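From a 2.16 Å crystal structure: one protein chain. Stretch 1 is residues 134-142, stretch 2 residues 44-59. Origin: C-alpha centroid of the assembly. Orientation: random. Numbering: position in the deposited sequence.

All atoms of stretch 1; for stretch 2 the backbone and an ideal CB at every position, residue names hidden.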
# COMPACT_ATOMS: atom_id res chain seq x y z
N TYR A 134 14.93 2.79 -7.75
CA TYR A 134 14.72 2.22 -6.41
C TYR A 134 13.94 0.93 -6.67
O TYR A 134 13.09 0.90 -7.54
CB TYR A 134 13.85 3.20 -5.62
CG TYR A 134 14.62 4.42 -5.13
CD1 TYR A 134 15.57 4.29 -4.12
CD2 TYR A 134 14.41 5.67 -5.70
CE1 TYR A 134 16.26 5.39 -3.67
CE2 TYR A 134 15.08 6.78 -5.23
CZ TYR A 134 16.01 6.64 -4.26
OH TYR A 134 16.71 7.71 -3.80
N LEU A 135 14.27 -0.11 -5.92
CA LEU A 135 13.33 -1.13 -5.50
C LEU A 135 12.68 -0.64 -4.17
O LEU A 135 13.37 -0.47 -3.18
CB LEU A 135 14.07 -2.43 -5.30
CG LEU A 135 13.11 -3.61 -4.92
CD1 LEU A 135 11.92 -3.74 -5.87
CD2 LEU A 135 13.90 -4.86 -5.04
N ILE A 136 11.39 -0.32 -4.21
CA ILE A 136 10.60 0.02 -3.00
C ILE A 136 9.66 -1.16 -2.59
O ILE A 136 8.96 -1.71 -3.47
CB ILE A 136 9.76 1.22 -3.31
CG1 ILE A 136 10.69 2.35 -3.81
CG2 ILE A 136 8.92 1.62 -2.08
CD1 ILE A 136 9.94 3.34 -4.66
N VAL A 137 9.74 -1.57 -1.31
CA VAL A 137 8.96 -2.67 -0.73
C VAL A 137 8.17 -2.01 0.40
O VAL A 137 8.81 -1.41 1.25
CB VAL A 137 9.85 -3.75 -0.15
CG1 VAL A 137 9.05 -4.92 0.48
CG2 VAL A 137 10.80 -4.27 -1.25
N CYS A 138 6.82 -2.06 0.36
CA CYS A 138 5.97 -1.77 1.56
C CYS A 138 5.32 -3.03 2.00
O CYS A 138 4.79 -3.77 1.14
CB CYS A 138 4.86 -0.75 1.27
SG CYS A 138 5.48 0.95 1.18
N ASN A 139 5.45 -3.29 3.30
CA ASN A 139 4.77 -4.39 3.99
C ASN A 139 3.65 -3.83 4.81
O ASN A 139 3.76 -2.73 5.37
CB ASN A 139 5.67 -5.23 4.87
CG ASN A 139 6.67 -6.01 4.07
OD1 ASN A 139 6.33 -6.49 3.01
ND2 ASN A 139 7.95 -6.12 4.57
N TYR A 140 2.55 -4.59 4.83
CA TYR A 140 1.32 -4.16 5.49
C TYR A 140 0.81 -5.39 6.37
O TYR A 140 0.91 -6.51 5.96
CB TYR A 140 0.25 -3.89 4.47
CG TYR A 140 0.63 -2.85 3.42
CD1 TYR A 140 1.35 -3.23 2.25
CD2 TYR A 140 0.31 -1.47 3.61
CE1 TYR A 140 1.71 -2.29 1.28
CE2 TYR A 140 0.66 -0.51 2.61
CZ TYR A 140 1.39 -0.93 1.49
OH TYR A 140 1.75 -0.03 0.51
N ALA A 141 0.27 -5.11 7.56
CA ALA A 141 -0.28 -6.13 8.48
C ALA A 141 -1.63 -5.61 9.02
O ALA A 141 -1.67 -4.53 9.57
CB ALA A 141 0.68 -6.34 9.66
N PRO A 142 -2.72 -6.39 8.90
CA PRO A 142 -2.77 -7.69 8.15
C PRO A 142 -2.71 -7.33 6.69
O PRO A 142 -2.88 -6.15 6.34
CB PRO A 142 -4.20 -8.28 8.47
CG PRO A 142 -4.85 -7.31 9.37
CD PRO A 142 -3.90 -6.15 9.75
N UNK A 44 9.61 -3.59 12.56
CA UNK A 44 9.86 -4.94 12.08
C UNK A 44 9.40 -5.13 10.58
O UNK A 44 10.12 -5.79 9.77
CB UNK A 44 9.14 -5.93 12.99
N UNK A 45 8.22 -4.62 10.25
CA UNK A 45 7.77 -4.66 8.85
C UNK A 45 8.81 -3.87 7.98
O UNK A 45 9.16 -4.34 6.87
CB UNK A 45 6.37 -4.07 8.72
N UNK A 46 9.27 -2.71 8.47
CA UNK A 46 10.14 -1.79 7.72
C UNK A 46 11.54 -2.42 7.48
O UNK A 46 12.06 -2.42 6.37
CB UNK A 46 10.28 -0.47 8.48
N UNK A 47 12.08 -3.07 8.50
CA UNK A 47 13.33 -3.75 8.35
C UNK A 47 13.24 -4.92 7.44
O UNK A 47 14.21 -5.18 6.67
CB UNK A 47 13.86 -4.20 9.71
N UNK A 48 12.14 -5.67 7.52
CA UNK A 48 12.05 -6.83 6.63
C UNK A 48 11.93 -6.34 5.20
O UNK A 48 12.55 -6.92 4.27
CB UNK A 48 10.86 -7.72 7.00
N UNK A 49 11.23 -5.21 5.07
CA UNK A 49 10.98 -4.59 3.74
C UNK A 49 12.34 -4.23 3.17
O UNK A 49 12.63 -4.44 1.98
CB UNK A 49 10.08 -3.36 3.83
N UNK A 50 13.17 -3.67 4.04
CA UNK A 50 14.52 -3.17 3.65
C UNK A 50 15.51 -4.29 3.29
O UNK A 50 16.19 -4.21 2.29
CB UNK A 50 15.11 -2.34 4.79
N UNK A 51 15.56 -5.37 4.10
CA UNK A 51 16.36 -6.54 3.73
C UNK A 51 15.94 -7.05 2.35
O UNK A 51 16.81 -7.42 1.56
CB UNK A 51 16.21 -7.65 4.78
N UNK A 52 14.63 -7.10 2.07
CA UNK A 52 14.14 -7.54 0.77
C UNK A 52 14.62 -6.50 -0.27
O UNK A 52 15.16 -6.88 -1.30
CB UNK A 52 12.62 -7.69 0.77
N UNK A 53 14.40 -5.22 -0.04
CA UNK A 53 14.69 -4.29 -1.11
C UNK A 53 16.23 -4.27 -1.43
O UNK A 53 16.62 -3.99 -2.58
CB UNK A 53 14.19 -2.90 -0.72
N UNK A 54 17.08 -4.54 -0.41
CA UNK A 54 18.55 -4.54 -0.63
C UNK A 54 19.01 -5.63 -1.61
O UNK A 54 20.07 -5.47 -2.19
CB UNK A 54 19.27 -4.73 0.70
N UNK A 55 18.24 -6.72 -1.81
CA UNK A 55 18.55 -7.67 -2.86
C UNK A 55 18.42 -7.14 -4.24
O UNK A 55 18.95 -7.73 -5.22
CB UNK A 55 17.65 -8.90 -2.73
N UNK A 56 17.73 -6.02 -4.36
CA UNK A 56 17.54 -5.38 -5.66
C UNK A 56 16.81 -6.25 -6.73
O UNK A 56 16.91 -5.95 -7.97
CB UNK A 56 18.91 -4.97 -6.20
N UNK A 57 16.11 -7.29 -6.25
CA UNK A 57 15.31 -8.16 -7.11
C UNK A 57 13.79 -7.80 -6.99
O UNK A 57 13.22 -7.90 -5.91
CB UNK A 57 15.55 -9.62 -6.74
N UNK A 58 13.16 -7.39 -8.06
CA UNK A 58 11.76 -7.06 -8.04
C UNK A 58 10.78 -8.29 -7.81
O UNK A 58 10.14 -8.39 -6.76
CB UNK A 58 11.43 -6.37 -9.37
N UNK A 59 10.71 -9.20 -8.75
CA UNK A 59 10.26 -10.60 -8.51
C UNK A 59 11.23 -11.33 -7.58
O UNK A 59 12.42 -11.41 -7.84
CB UNK A 59 10.14 -11.36 -9.83

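The helix of stretch 2 runs roughly antiparallel to the strand 134-141, their axes 7.6 Å apart at closest approach; one helical face meets the strand's alternate side chains Leu-135, Val-137, Asn-139 and Ala-141, and small residues suit it where the CB comes close to the strand.

Positions 44, 46 and 47 meet nothing of stretch 1 and tolerate many residues: Leu-44, Ala-46 and Asn-47. Position 45 points toward the strand, its ideal CB 4.1 Å from Asn-139 CB, with Ala-141 beyond. A medium or long aliphatic side chain would fill that space. Leu-45 does so, its CD1 lying 4.2 Å from Ala-141 CB. Its backbone serves too: Asn-139 ND2 donates to Leu-45 O at 3.2 Å.

At 48 the CB points sideways, 4.1 Å from Asn-139 ND2, so a long, flexible chain able to leave the contact would do. Lys-48 leads its end away.

Position 49 is tight: the ideal CB sits 3.5 Å from Val-137 O and 3.6 Å from Asn-139 ND2. Alanine or glycine fits most easily, and alanine also favours the helix. The methyl of Ala-49 packs against Val-137, CB to CG1 3.9 Å.

Positions 50 and 51 offer the strand nothing, and polar residues are acceptable: Lys-50 and Gln-51. Position 52 points toward the strand with more room, its ideal CB 4.4 Å from Val-137 CG2; an aliphatic or long polar chain could lie there. Gln-52 combines both characters, placing its CD 3.9 Å from Val-137 CG1, while a water bridges its OE1 (2.9 Å) to Asn-139 ND2 (3.1 Å).

Position 53 is again close, the ideal CB 3.6 Å from Leu-135 O and 3.7 Å from Val-137 CG2, which favours a small residue. Ala-53 sets its CB 3.8 Å from Val-137 CG2 and 4.4 Å from Leu-135 CG.

Positions 54 and 55 lie clear of the strand, and long polar chains suit them: Lys-54 and Arg-55. Position 56 has positive phi, where glycine or asparagine might be expected; Cys-56 occupies it, bonded covalently elsewhere in the structure. At 57 the CB points away, leaving the choice open. Lys-57 approaches through its backbone, its O 3.2 Å from Leu-135 CD2.

Position 58, with its ideal CB 4.4 Å from Leu-135 CD1, suits an apolar or aromatic group. Tyr-58 presents its ring edge, CD1 3.7 Å from Leu-135 CD1. Position 59 is out of reach and holds Asp-59.

Stretch 2 (44-59) LLANKAKQQAKRCKYD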
# COMPACT_ATOMS: atom_id res chain seq x y z
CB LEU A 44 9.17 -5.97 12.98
CG LEU A 44 9.90 -7.27 13.31
CD1 LEU A 44 8.93 -8.32 13.88
CD2 LEU A 44 10.81 -7.81 12.18
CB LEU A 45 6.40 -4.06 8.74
CG LEU A 45 5.14 -4.73 9.30
CD1 LEU A 45 3.94 -3.88 8.88
CD2 LEU A 45 5.00 -6.18 8.78
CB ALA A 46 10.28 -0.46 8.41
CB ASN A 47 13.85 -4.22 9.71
CG ASN A 47 14.19 -3.05 10.59
OD1 ASN A 47 14.27 -1.90 10.12
ND2 ASN A 47 14.36 -3.31 11.88
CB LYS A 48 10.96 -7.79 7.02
CG LYS A 48 11.43 -8.59 8.28
CD LYS A 48 12.20 -9.87 7.98
CE LYS A 48 11.46 -10.68 6.92
NZ LYS A 48 12.17 -11.92 6.60
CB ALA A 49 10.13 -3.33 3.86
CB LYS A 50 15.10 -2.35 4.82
CG LYS A 50 16.25 -1.48 4.37
CD LYS A 50 15.89 -0.01 4.54
CE LYS A 50 16.12 0.53 5.97
NZ LYS A 50 17.53 0.97 6.17
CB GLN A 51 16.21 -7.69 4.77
CG GLN A 51 16.80 -7.31 6.15
CD GLN A 51 16.32 -8.24 7.25
OE1 GLN A 51 15.54 -7.87 8.14
NE2 GLN A 51 16.75 -9.49 7.17
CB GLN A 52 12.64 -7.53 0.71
CG GLN A 52 12.07 -8.01 -0.63
CD GLN A 52 10.59 -8.37 -0.53
OE1 GLN A 52 10.11 -8.69 0.55
NE2 GLN A 52 9.89 -8.37 -1.67
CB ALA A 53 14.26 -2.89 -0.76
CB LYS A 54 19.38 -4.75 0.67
CG LYS A 54 19.45 -3.58 1.62
CD LYS A 54 20.25 -3.99 2.86
CE LYS A 54 20.01 -3.03 4.00
NZ LYS A 54 21.19 -2.93 4.91
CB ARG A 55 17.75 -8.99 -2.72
CG ARG A 55 17.80 -9.50 -1.32
CD ARG A 55 17.16 -10.89 -1.21
NE ARG A 55 16.91 -11.04 0.20
CZ ARG A 55 15.71 -11.20 0.76
NH1 ARG A 55 14.60 -11.31 0.01
NH2 ARG A 55 15.64 -11.26 2.08
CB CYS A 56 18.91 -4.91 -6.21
SG CYS A 56 19.37 -3.35 -5.44
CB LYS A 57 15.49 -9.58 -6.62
CG LYS A 57 16.86 -10.20 -6.81
CD LYS A 57 16.62 -11.66 -6.49
CE LYS A 57 17.75 -12.16 -5.65
NZ LYS A 57 17.60 -13.64 -5.60
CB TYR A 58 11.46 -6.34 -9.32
CG TYR A 58 10.08 -5.80 -9.43
CD1 TYR A 58 9.69 -4.66 -8.73
CD2 TYR A 58 9.13 -6.44 -10.26
CE1 TYR A 58 8.40 -4.12 -8.84
CE2 TYR A 58 7.82 -5.91 -10.41
CZ TYR A 58 7.46 -4.77 -9.69
OH TYR A 58 6.24 -4.23 -9.87
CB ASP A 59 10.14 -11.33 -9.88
CG ASP A 59 11.48 -11.32 -10.69
OD1 ASP A 59 12.29 -12.25 -10.49
OD2 ASP A 59 11.75 -10.38 -11.49
O HOH W 1 9.62 -8.38 3.36
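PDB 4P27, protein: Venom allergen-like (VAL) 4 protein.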